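Local coordinates for beta-ketoacyl-[acyl-carrier-protein] synthase FabY (Pseudomonas aeruginosa, PDB 4CW4) that condenses acetyl-CoA with malonyl-ACP, releasing carbon dioxide, to make the acetoacetyl-ACP primer that starts bacterial fatty acid synthesis, at residues Pro219-Val224 with Val627-Ala632; Ala433-Ala438 with Leu491-Tyr496; Pro529-Phe534 with Pro552-Lys557; Ala609-Val612 with Val617-Pro620. All blocks are in the same frame, centred on the assembly; numbering follows the deposited sequence.

Interaction 1 of 4, residues Pro219-Val224 with Val627-Ala632; sequences PDEIAV and VYKKDA
Lys629 NZ meets Glu221 OE2 in a salt bridge that joins the C-terminal tail to the ketosynthase core of the thiolase fold, just where the chain turns into strand 222-225. The lysine comes from an irregular segment that follows strand 626-627, and its aliphatic part runs nearly straight until the last torsion (chi4 75°) swings the ammonium group aside. Glu221 meets it at a slant, its chain extended from CA to CD (chi2 179°). Lys629 NZ lies 2.8 Å from Glu221 OE2, on the anti side of that oxygen and 27° out of the carboxylate plane. The other carboxylate oxygen, Glu221 OE1, accepts the backbone N-H of Gln218, so the acid has a partner at each oxygen, which should limit its rotation.

Asp220 stands beside this pair without touching the ammonium directly: its OD2 is 4.5 Å from Lys629 NZ and may add to the negative field around the lysine. Its own salt bridge is to Lys416 of the second subunit, which places the contact at the dimer interface. Two waters bridge Asp220 and the tail. One accepts from Lys629 NZ at 2.7 Å and lies within hydrogen-bonding distance of Asp220 OD2, 3.2 Å away; the other donates to Asp220 OD2 at 2.7 Å and to the carbonyl oxygen Val627 O at 3.2 Å.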
loop_
_atom_site.group_PDB
_atom_site.type_symbol
_atom_site.label_atom_id
_atom_site.label_comp_id
_atom_site.label_asym_id
_atom_site.label_seq_id
_atom_site.Cartn_x
_atom_site.Cartn_y
_atom_site.Cartn_z
ATOM N N PRO A 219 -3.735 13.111 22.010
ATOM C CA PRO A 219 -3.095 11.862 21.563
ATOM C C PRO A 219 -3.412 11.450 20.116
ATOM O O PRO A 219 -2.590 10.798 19.472
ATOM C CB PRO A 219 -3.652 10.810 22.541
ATOM C CG PRO A 219 -3.981 11.595 23.767
ATOM C CD PRO A 219 -4.490 12.935 23.264
ATOM N N ASP A 220 -4.585 11.828 19.626
ATOM C CA ASP A 220 -4.991 11.506 18.267
ATOM C C ASP A 220 -4.484 12.500 17.232
ATOM O O ASP A 220 -4.760 12.331 16.052
ATOM C CB ASP A 220 -6.516 11.369 18.169
ATOM C CG ASP A 220 -7.257 12.646 18.542
ATOM O OD1 ASP A 220 -6.686 13.485 19.269
ATOM O OD2 ASP A 220 -8.445 12.777 18.140
ATOM N N GLU A 221 -3.734 13.514 17.668
ATOM C CA GLU A 221 -3.287 14.586 16.766
ATOM C C GLU A 221 -1.870 14.417 16.187
ATOM O O GLU A 221 -1.295 15.341 15.591
ATOM C CB GLU A 221 -3.446 15.950 17.470
ATOM C CG GLU A 221 -4.917 16.352 17.608
ATOM C CD GLU A 221 -5.125 17.670 18.322
ATOM O OE1 GLU A 221 -4.233 18.059 19.116
ATOM O OE2 GLU A 221 -6.177 18.305 18.076
ATOM N N ILE A 222 -1.321 13.227 16.381
ATOM C CA ILE A 222 -0.070 12.814 15.763
ATOM C C ILE A 222 -0.426 11.860 14.634
ATOM O O ILE A 222 -1.297 11.029 14.795
ATOM C CB ILE A 222 0.804 12.026 16.759
ATOM C CG1 ILE A 222 1.051 12.823 18.032
ATOM C CG2 ILE A 222 2.114 11.587 16.111
ATOM C CD1 ILE A 222 1.860 14.020 17.837
ATOM N N ALA A 223 0.228 11.981 13.492
ATOM C CA ALA A 223 -0.036 11.106 12.359
ATOM C C ALA A 223 1.270 10.665 11.739
ATOM O O ALA A 223 2.216 11.425 11.722
ATOM C CB ALA A 223 -0.832 11.839 11.329
ATOM N N VAL A 224 1.283 9.445 11.217
ATOM C CA VAL A 224 2.430 8.899 10.506
ATOM C C VAL A 224 1.950 8.249 9.220
ATOM O O VAL A 224 1.047 7.410 9.252
ATOM C CB VAL A 224 3.193 7.849 11.342
ATOM C CG1 VAL A 224 4.375 7.299 10.559
ATOM C CG2 VAL A 224 3.656 8.452 12.668
ATOM N N VAL A 627 -10.203 14.847 23.658
ATOM C CA VAL A 627 -11.555 15.395 23.762
ATOM C C VAL A 627 -12.205 15.291 22.401
ATOM O O VAL A 627 -11.623 15.737 21.429
ATOM C CB VAL A 627 -11.515 16.866 24.208
ATOM C CG1 VAL A 627 -12.923 17.412 24.421
ATOM C CG2 VAL A 627 -10.665 17.007 25.460
ATOM N N TYR A 628 -13.397 14.704 22.329
ATOM C CA TYR A 628 -14.069 14.507 21.051
ATOM C C TYR A 628 -14.335 15.862 20.419
ATOM O O TYR A 628 -14.781 16.794 21.097
ATOM C CB TYR A 628 -15.394 13.771 21.239
ATOM C CG TYR A 628 -15.298 12.475 22.025
ATOM C CD1 TYR A 628 -14.357 11.509 21.710
ATOM C CD2 TYR A 628 -16.148 12.229 23.088
ATOM C CE1 TYR A 628 -14.268 10.338 22.419
ATOM C CE2 TYR A 628 -16.063 11.065 23.812
ATOM C CZ TYR A 628 -15.115 10.117 23.475
ATOM O OH TYR A 628 -15.032 8.946 24.196
ATOM N N LYS A 629 -14.065 15.969 19.122
ATOM C CA LYS A 629 -14.196 17.245 18.431
ATOM C C LYS A 629 -15.626 17.562 18.024
ATOM O O LYS A 629 -16.335 16.726 17.468
ATOM C CB LYS A 629 -13.255 17.290 17.221
ATOM C CG LYS A 629 -11.790 17.483 17.619
ATOM C CD LYS A 629 -10.873 17.564 16.411
ATOM C CE LYS A 629 -9.508 18.140 16.769
ATOM N NZ LYS A 629 -8.630 17.189 17.512
ATOM N N LYS A 630 -16.047 18.784 18.329
ATOM C CA LYS A 630 -17.348 19.285 17.907
ATOM C C LYS A 630 -17.396 19.370 16.384
ATOM O O LYS A 630 -16.494 19.920 15.761
ATOM C CB LYS A 630 -17.605 20.665 18.525
ATOM C CG LYS A 630 -18.892 21.348 18.068
ATOM C CD LYS A 630 -20.121 20.713 18.700
ATOM C CE LYS A 630 -21.385 21.569 18.487
ATOM N NZ LYS A 630 -21.908 21.537 17.084
ATOM N N ASP A 631 -18.474 18.845 15.812
ATOM C CA ASP A 631 -18.671 18.725 14.374
ATOM C C ASP A 631 -19.683 19.776 13.908
ATOM O O ASP A 631 -20.759 19.889 14.488
ATOM C CB ASP A 631 -19.222 17.324 14.088
ATOM C CG ASP A 631 -19.325 17.019 12.617
ATOM O OD1 ASP A 631 -18.727 17.763 11.808
ATOM O OD2 ASP A 631 -19.994 16.018 12.278
ATOM N N ALA A 632 -19.333 20.551 12.883
ATOM C CA ALA A 632 -20.266 21.512 12.289
ATOM C C ALA A 632 -20.563 21.192 10.827
ATOM O O ALA A 632 -21.286 21.934 10.164
ATOM C CB ALA A 632 -19.724 22.930 12.419
HETATM O O HOH W 1 -8.462 15.054 15.822
HETATM O O HOH W 2 -10.513 14.429 18.689
#

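Interaction 2 of 4, residues Ala433-Ala438 with Leu491-Tyr496; sequences ASFVHA and LGTFKY
Phe435 of strand 434-437 packs its ring on Thr493 and Phe494 of helix 482-496, an instance of a helix packed on a sheet in the C-terminal half of the ketosynthase, whose thiolase fold layers helices on sheets. Phe435 holds CG between its backbone N and carbonyl carbon (chi1 68°), the crowded position, which directs the ring toward the helix. Its far end meets Thr493, whose side chain comes from the opposite direction: Phe435 CZ is 3.7 Å from Thr493 CG2 and 3.8 Å from Thr493 CB.

Thr493 divides its two branches between apolar and polar work. With OG1 beside the backbone N (chi1 -67°), the methyl CG2 is left to press on the phenyl ring, while the hydroxyl is bonded to the carbonyl oxygen of Ile498 just past the helix. Phe494, the next residue, does not start toward the strand, yet the end of its ring comes near it, and CE1 arrives at the edge of the Phe435 ring, close to that ring's plane, with 3.9 Å between Phe494 CE1 and Phe435 CE1. Leu499 and Leu530 also pack on Phe435.

A polar link runs alongside the aromatic contact. One water sits in the plane of the His437 imidazole, 2.8 Å from His437 NE2, and donates a hydrogen bond to Thr493 OG1 at 2.7 Å.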
loop_
_atom_site.group_PDB
_atom_site.type_symbol
_atom_site.label_atom_id
_atom_site.label_comp_id
_atom_site.label_asym_id
_atom_site.label_seq_id
_atom_site.Cartn_x
_atom_site.Cartn_y
_atom_site.Cartn_z
ATOM N N ALA A 433 11.183 32.998 -9.693
ATOM C CA ALA A 433 11.773 32.447 -8.484
ATOM C C ALA A 433 11.207 31.076 -8.155
ATOM O O ALA A 433 11.073 30.724 -6.984
ATOM C CB ALA A 433 11.579 33.396 -7.321
ATOM N N SER A 434 10.900 30.293 -9.187
ATOM C CA SER A 434 10.497 28.903 -8.972
ATOM C C SER A 434 11.367 27.960 -9.792
ATOM O O SER A 434 11.956 28.361 -10.795
ATOM C CB SER A 434 8.998 28.679 -9.266
ATOM O OG SER A 434 8.740 28.574 -10.645
ATOM N N PHE A 435 11.454 26.711 -9.342
ATOM C CA PHE A 435 12.190 25.673 -10.053
ATOM C C PHE A 435 11.432 24.355 -9.958
ATOM O O PHE A 435 10.515 24.199 -9.140
ATOM C CB PHE A 435 13.649 25.564 -9.568
ATOM C CG PHE A 435 13.837 25.035 -8.154
ATOM C CD1 PHE A 435 13.461 25.779 -7.040
ATOM C CD2 PHE A 435 14.470 23.812 -7.945
ATOM C CE1 PHE A 435 13.681 25.290 -5.745
ATOM C CE2 PHE A 435 14.678 23.324 -6.663
ATOM C CZ PHE A 435 14.286 24.070 -5.566
ATOM N N VAL A 436 11.815 23.423 -10.821
ATOM C CA VAL A 436 11.169 22.125 -10.893
ATOM C C VAL A 436 12.164 21.037 -10.529
ATOM O O VAL A 436 13.264 20.950 -11.079
ATOM C CB VAL A 436 10.639 21.836 -12.317
ATOM C CG1 VAL A 436 9.995 20.436 -12.391
ATOM C CG2 VAL A 436 9.661 22.908 -12.779
ATOM N N HIS A 437 11.780 20.216 -9.567
ATOM C CA HIS A 437 12.432 18.937 -9.327
ATOM C C HIS A 437 11.754 17.939 -10.243
ATOM O O HIS A 437 10.687 17.388 -9.930
ATOM C CB HIS A 437 12.343 18.530 -7.852
ATOM C CG HIS A 437 13.656 18.648 -7.152
ATOM N ND1 HIS A 437 14.618 17.673 -7.251
ATOM C CD2 HIS A 437 14.200 19.654 -6.417
ATOM C CE1 HIS A 437 15.700 18.065 -6.601
ATOM N NE2 HIS A 437 15.468 19.262 -6.081
ATOM N N ALA A 438 12.377 17.729 -11.398
ATOM C CA ALA A 438 11.816 16.869 -12.409
ATOM C C ALA A 438 11.849 15.436 -11.951
ATOM O O ALA A 438 12.745 15.018 -11.233
ATOM C CB ALA A 438 12.584 16.989 -13.699
ATOM N N LEU A 491 15.006 21.312 -0.335
ATOM C CA LEU A 491 15.201 22.089 0.874
ATOM C C LEU A 491 16.625 22.606 0.946
ATOM O O LEU A 491 16.883 23.667 1.499
ATOM C CB LEU A 491 14.894 21.245 2.105
ATOM C CG LEU A 491 13.479 20.645 2.170
ATOM C CD1 LEU A 491 13.264 19.968 3.514
ATOM C CD2 LEU A 491 12.412 21.726 1.901
ATOM N N GLY A 492 17.542 21.828 0.392
ATOM C CA GLY A 492 18.932 22.221 0.316
ATOM C C GLY A 492 19.139 23.404 -0.610
ATOM O O GLY A 492 19.947 24.296 -0.329
ATOM N N THR A 493 18.437 23.415 -1.742
ATOM C CA THR A 493 18.481 24.593 -2.622
ATOM C C THR A 493 18.014 25.851 -1.884
ATOM O O THR A 493 18.618 26.912 -2.024
ATOM C CB THR A 493 17.686 24.352 -3.913
ATOM O OG1 THR A 493 18.363 23.352 -4.674
ATOM C CG2 THR A 493 17.528 25.640 -4.759
ATOM N N PHE A 494 16.937 25.749 -1.115
ATOM C CA PHE A 494 16.500 26.888 -0.320
ATOM C C PHE A 494 17.594 27.340 0.664
ATOM O O PHE A 494 17.823 28.538 0.838
ATOM C CB PHE A 494 15.217 26.557 0.465
ATOM C CG PHE A 494 13.988 26.364 -0.378
ATOM C CD1 PHE A 494 13.788 27.070 -1.545
ATOM C CD2 PHE A 494 13.027 25.448 0.019
ATOM C CE1 PHE A 494 12.654 26.868 -2.308
ATOM C CE2 PHE A 494 11.905 25.249 -0.727
ATOM C CZ PHE A 494 11.714 25.969 -1.897
ATOM N N LYS A 495 18.268 26.381 1.293
ATOM C CA LYS A 495 19.275 26.663 2.319
ATOM C C LYS A 495 20.489 27.370 1.752
ATOM O O LYS A 495 20.928 28.391 2.291
ATOM C CB LYS A 495 19.715 25.353 2.988
ATOM C CG LYS A 495 20.863 25.467 4.022
ATOM C CD LYS A 495 20.398 26.107 5.301
ATOM C CE LYS A 495 21.498 26.165 6.342
ATOM N NZ LYS A 495 21.040 26.864 7.563
ATOM N N TYR A 496 21.033 26.826 0.670
ATOM C CA TYR A 496 22.337 27.262 0.177
ATOM C C TYR A 496 22.306 28.059 -1.136
ATOM O O TYR A 496 23.329 28.598 -1.551
ATOM C CB TYR A 496 23.252 26.057 -0.012
ATOM C CG TYR A 496 23.633 25.352 1.272
ATOM C CD1 TYR A 496 24.481 25.960 2.191
ATOM C CD2 TYR A 496 23.188 24.061 1.541
ATOM C CE1 TYR A 496 24.857 25.315 3.359
ATOM C CE2 TYR A 496 23.564 23.403 2.708
ATOM C CZ TYR A 496 24.399 24.034 3.606
ATOM O OH TYR A 496 24.779 23.377 4.755
HETATM O O HOH W 3 17.671 20.747 -5.217
#

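Interaction 3 of 4, residues Pro529-Phe534 with Pro552-Lys557; sequences PLEVCF and PRIAEK
Glu531 OE2 takes two N-H groups of the same guanidinium, that of Arg553 NE at 2.7 Å and, more weakly, that of Arg553 NH2 at 3.1 Å. The first bond is nearly straight, with an angle of 163° at the hydrogen; the second is clearly more bent. One oxygen therefore sits at the guanidinium edge, almost exactly in its plane, instead of the two carboxylate oxygens facing two nitrogens. The flat groups are turned 69° against each other, and Arg553 NE approaches Glu531 OE2 from above the carboxylate plane. Such an approach leaves Glu531 OE1 for another partner, the hydroxyl of Ser551, which lies immediately before the helix.

The salt bridge spans two elements of the thiolase fold: the residues leading into strand 532-539 and the first turn of helix 552-563, reached after strand 543-550 has returned antiparallel beside strand 532-539. Arg553 runs out from that helix with its chain extended as far as CD, then bends at chi3 (83°) to bring NE and NH2 round to the acid. Glu531 bends instead at chi2, which places the carboxylate beside Arg553 and Ser551. Beneath the charged pair the contact becomes apolar, as Glu531 CB rests 3.8 Å from Ile554 CG1.

Arg553 belongs to the exposed side of the helix, whereas Glu531 is buried, and Thr429 and Ala433 pack against it. The carboxylate would probably be costly to bury without the positive charge. Ile554, on the inner side, also touches Val425 of helix 409-425.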
loop_
_atom_site.group_PDB
_atom_site.type_symbol
_atom_site.label_atom_id
_atom_site.label_comp_id
_atom_site.label_asym_id
_atom_site.label_seq_id
_atom_site.Cartn_x
_atom_site.Cartn_y
_atom_site.Cartn_z
ATOM N N PRO A 529 16.966 34.619 -5.229
ATOM C CA PRO A 529 16.755 33.339 -4.534
ATOM C C PRO A 529 15.486 32.628 -4.982
ATOM O O PRO A 529 14.462 33.259 -5.201
ATOM C CB PRO A 529 16.625 33.744 -3.066
ATOM C CG PRO A 529 17.332 35.068 -2.965
ATOM C CD PRO A 529 17.168 35.742 -4.289
ATOM N N LEU A 530 15.570 31.313 -5.116
ATOM C CA LEU A 530 14.418 30.507 -5.477
ATOM C C LEU A 530 13.522 30.366 -4.250
ATOM O O LEU A 530 14.009 30.118 -3.144
ATOM C CB LEU A 530 14.887 29.155 -6.006
ATOM C CG LEU A 530 15.594 29.205 -7.351
ATOM C CD1 LEU A 530 16.417 27.945 -7.576
ATOM C CD2 LEU A 530 14.594 29.425 -8.467
ATOM N N GLU A 531 12.219 30.554 -4.448
ATOM C CA GLU A 531 11.253 30.623 -3.351
ATOM C C GLU A 531 10.232 29.505 -3.388
ATOM O O GLU A 531 9.585 29.250 -2.390
ATOM C CB GLU A 531 10.494 31.956 -3.359
ATOM C CG GLU A 531 11.374 33.212 -3.376
ATOM C CD GLU A 531 12.100 33.484 -2.071
ATOM O OE1 GLU A 531 12.123 32.623 -1.170
ATOM O OE2 GLU A 531 12.680 34.586 -1.960
ATOM N N VAL A 532 10.083 28.864 -4.545
ATOM C CA VAL A 532 9.072 27.834 -4.730
ATOM C C VAL A 532 9.653 26.688 -5.532
ATOM O O VAL A 532 10.305 26.916 -6.540
ATOM C CB VAL A 532 7.872 28.387 -5.497
ATOM C CG1 VAL A 532 6.830 27.278 -5.805
ATOM C CG2 VAL A 532 7.247 29.528 -4.728
ATOM N N CYS A 533 9.399 25.454 -5.079
ATOM C CA CYS A 533 9.769 24.276 -5.852
ATOM C C CYS A 533 8.542 23.437 -6.174
ATOM O O CYS A 533 7.700 23.177 -5.297
ATOM C CB CYS A 533 10.757 23.396 -5.094
ATOM S SG CYS A 533 11.345 21.990 -6.076
ATOM N N PHE A 534 8.461 23.011 -7.430
ATOM C CA PHE A 534 7.473 22.039 -7.869
ATOM C C PHE A 534 8.151 20.675 -7.953
ATOM O O PHE A 534 9.078 20.470 -8.754
ATOM C CB PHE A 534 6.929 22.453 -9.222
ATOM C CG PHE A 534 6.286 23.811 -9.199
ATOM C CD1 PHE A 534 5.047 23.979 -8.631
ATOM C CD2 PHE A 534 6.936 24.914 -9.710
ATOM C CE1 PHE A 534 4.451 25.206 -8.589
ATOM C CE2 PHE A 534 6.348 26.152 -9.661
ATOM C CZ PHE A 534 5.102 26.302 -9.100
ATOM N N PRO A 552 11.613 28.731 3.328
ATOM C CA PRO A 552 11.494 29.348 4.650
ATOM C C PRO A 552 11.151 30.839 4.612
ATOM O O PRO A 552 10.352 31.284 5.442
ATOM C CB PRO A 552 12.863 29.106 5.267
ATOM C CG PRO A 552 13.323 27.845 4.635
ATOM C CD PRO A 552 12.828 27.903 3.220
ATOM N N ARG A 553 11.725 31.598 3.684
ATOM C CA ARG A 553 11.433 33.025 3.644
ATOM C C ARG A 553 9.950 33.279 3.417
ATOM O O ARG A 553 9.356 34.120 4.087
ATOM C CB ARG A 553 12.215 33.744 2.546
ATOM C CG ARG A 553 12.031 35.259 2.600
ATOM C CD ARG A 553 12.839 35.985 1.536
ATOM N NE ARG A 553 12.129 35.989 0.259
ATOM C CZ ARG A 553 11.075 36.752 -0.010
ATOM N NH1 ARG A 553 10.592 37.581 0.911
ATOM N NH2 ARG A 553 10.497 36.677 -1.205
ATOM N N ILE A 554 9.364 32.573 2.460
ATOM C CA ILE A 554 7.948 32.743 2.160
ATOM C C ILE A 554 7.104 32.313 3.355
ATOM O O ILE A 554 6.182 33.005 3.759
ATOM C CB ILE A 554 7.550 31.972 0.890
ATOM C CG1 ILE A 554 8.315 32.529 -0.325
ATOM C CG2 ILE A 554 6.027 31.982 0.677
ATOM C CD1 ILE A 554 7.959 33.930 -0.731
ATOM N N ALA A 555 7.433 31.165 3.924
ATOM C CA ALA A 555 6.685 30.638 5.052
ATOM C C ALA A 555 6.753 31.595 6.245
ATOM O O ALA A 555 5.746 31.835 6.905
ATOM C CB ALA A 555 7.224 29.260 5.434
ATOM N N GLU A 556 7.925 32.164 6.512
ATOM C CA GLU A 556 8.062 33.117 7.599
ATOM C C GLU A 556 7.253 34.380 7.367
ATOM O O GLU A 556 6.629 34.883 8.292
ATOM C CB GLU A 556 9.529 33.460 7.827
ATOM C CG GLU A 556 10.265 32.325 8.539
ATOM C CD GLU A 556 11.677 32.669 8.926
ATOM O OE1 GLU A 556 12.118 33.825 8.710
ATOM O OE2 GLU A 556 12.359 31.760 9.442
ATOM N N LYS A 557 7.245 34.893 6.144
ATOM C CA LYS A 557 6.397 36.048 5.833
ATOM C C LYS A 557 4.933 35.715 6.156
ATOM O O LYS A 557 4.217 36.511 6.742
ATOM C CB LYS A 557 6.480 36.410 4.354
ATOM C CG LYS A 557 7.691 37.207 3.940
ATOM C CD LYS A 557 7.643 37.567 2.444
ATOM C CE LYS A 557 6.349 38.294 2.071
ATOM N NZ LYS A 557 6.361 38.834 0.677
#

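Interaction 4 of 4, residues Ala609-Val612 with Val617-Pro620; sequences AIEV and VTVP
Ile610 makes the apolar centre, with each of its two branches engaging a different partner. Its CG2 lies 3.7 Å from Val617 CG1, the two side chains slanting past each other, and its CG1 reaches Pro620 CD at the same separation, crossing the proline ring at about a right angle. The split follows from the first torsion (chi1 -66°), which sets CG1 beside the backbone N and CG2 anti to it. One residue earlier, Ala609 CB touches Pro620 CG at 3.7 Å. Val612 and Val617 share one face, against Tyr628 of the same chain; Ala415 of the second subunit packs on Val617, and Arg456 of that subunit donates to Ile610 O.

Between the strands the backbone takes over. Glu611 N bonds to Thr618 O at 3.0 Å and Thr618 N to Glu611 O at 2.9 Å, while the CA of Val617 adds a CH···O contact to Glu611 O at 3.2 Å.

The Glu611 and Thr618 side chains stand on the other face and run alongside one another in the same direction; Glu611 OE2 comes 4.0 Å from Thr618 CG2. This is an antiparallel beta hairpin, with Glu611 and Thr618 as its hydrogen-bonded pair and Val612 and Val617 as the non-hydrogen-bonded pair.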
loop_
_atom_site.group_PDB
_atom_site.type_symbol
_atom_site.label_atom_id
_atom_site.label_comp_id
_atom_site.label_asym_id
_atom_site.label_seq_id
_atom_site.Cartn_x
_atom_site.Cartn_y
_atom_site.Cartn_z
ATOM N N ALA A 609 -6.388 0.859 32.096
ATOM C CA ALA A 609 -6.333 2.215 32.652
ATOM C C ALA A 609 -6.770 3.294 31.661
ATOM O O ALA A 609 -6.740 4.478 31.981
ATOM C CB ALA A 609 -4.946 2.535 33.163
ATOM N N ILE A 610 -7.143 2.895 30.453
ATOM C CA ILE A 610 -7.772 3.819 29.528
ATOM C C ILE A 610 -9.129 4.152 30.132
ATOM O O ILE A 610 -9.844 3.259 30.600
ATOM C CB ILE A 610 -7.922 3.214 28.111
ATOM C CG1 ILE A 610 -6.538 2.981 27.495
ATOM C CG2 ILE A 610 -8.743 4.134 27.217
ATOM C CD1 ILE A 610 -6.533 2.187 26.200
ATOM N N GLU A 611 -9.466 5.436 30.159
ATOM C CA GLU A 611 -10.761 5.885 30.661
ATOM C C GLU A 611 -11.569 6.445 29.515
ATOM O O GLU A 611 -11.100 7.338 28.820
ATOM C CB GLU A 611 -10.554 6.972 31.714
ATOM C CG GLU A 611 -9.734 6.512 32.905
ATOM C CD GLU A 611 -9.355 7.657 33.812
ATOM O OE1 GLU A 611 -10.280 8.345 34.293
ATOM O OE2 GLU A 611 -8.140 7.869 34.044
ATOM N N VAL A 612 -12.770 5.913 29.318
ATOM C CA VAL A 612 -13.655 6.374 28.267
ATOM C C VAL A 612 -14.888 6.996 28.897
ATOM O O VAL A 612 -15.538 6.365 29.714
ATOM C CB VAL A 612 -14.098 5.218 27.337
ATOM C CG1 VAL A 612 -14.997 5.756 26.246
ATOM C CG2 VAL A 612 -12.888 4.505 26.736
ATOM N N VAL A 617 -11.499 10.689 26.152
ATOM C CA VAL A 617 -10.757 9.491 26.507
ATOM C C VAL A 617 -9.444 9.928 27.127
ATOM O O VAL A 617 -8.764 10.791 26.580
ATOM C CB VAL A 617 -10.436 8.642 25.266
ATOM C CG1 VAL A 617 -9.653 7.395 25.647
ATOM C CG2 VAL A 617 -11.713 8.271 24.561
ATOM N N THR A 618 -9.104 9.341 28.266
ATOM C CA THR A 618 -7.796 9.536 28.867
ATOM C C THR A 618 -6.944 8.306 28.587
ATOM O O THR A 618 -7.336 7.169 28.864
ATOM C CB THR A 618 -7.878 9.808 30.384
ATOM O OG1 THR A 618 -8.551 11.057 30.614
ATOM C CG2 THR A 618 -6.494 9.916 30.986
ATOM N N VAL A 619 -5.775 8.549 28.021
ATOM C CA VAL A 619 -4.859 7.491 27.627
ATOM C C VAL A 619 -3.631 7.497 28.537
ATOM O O VAL A 619 -2.949 8.519 28.657
ATOM C CB VAL A 619 -4.401 7.684 26.165
ATOM C CG1 VAL A 619 -3.530 6.522 25.723
ATOM C CG2 VAL A 619 -5.611 7.836 25.235
ATOM N N PRO A 620 -3.348 6.361 29.195
ATOM C CA PRO A 620 -2.135 6.294 30.019
ATOM C C PRO A 620 -0.889 6.782 29.275
ATOM O O PRO A 620 -0.692 6.470 28.098
ATOM C CB PRO A 620 -2.023 4.806 30.337
ATOM C CG PRO A 620 -3.406 4.317 30.325
ATOM C CD PRO A 620 -4.120 5.105 29.257
#

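The contacts fall in two places in the fold. From the N terminus, residues 219-224 come first, and interaction 1 closes only when the tail returns at 627-632, tying it to the ketosynthase core, so the other three nest inside its loop. Interaction 2 closes a loop of some fifty residues before interaction 3 opens; interaction 3 spans 17 residues, mostly strand, and joins strand 532-539 to helix 552-563. These two touch, since strands 434-437 and 532-539 are parallel neighbours. Interaction 4 is a short hairpin near the C terminus, its centre about 45 Å from that of interaction 2. It meets interaction 1 through Tyr628, whose OH lies 3.4 Å from Val617 CG2, and both face the second subunit.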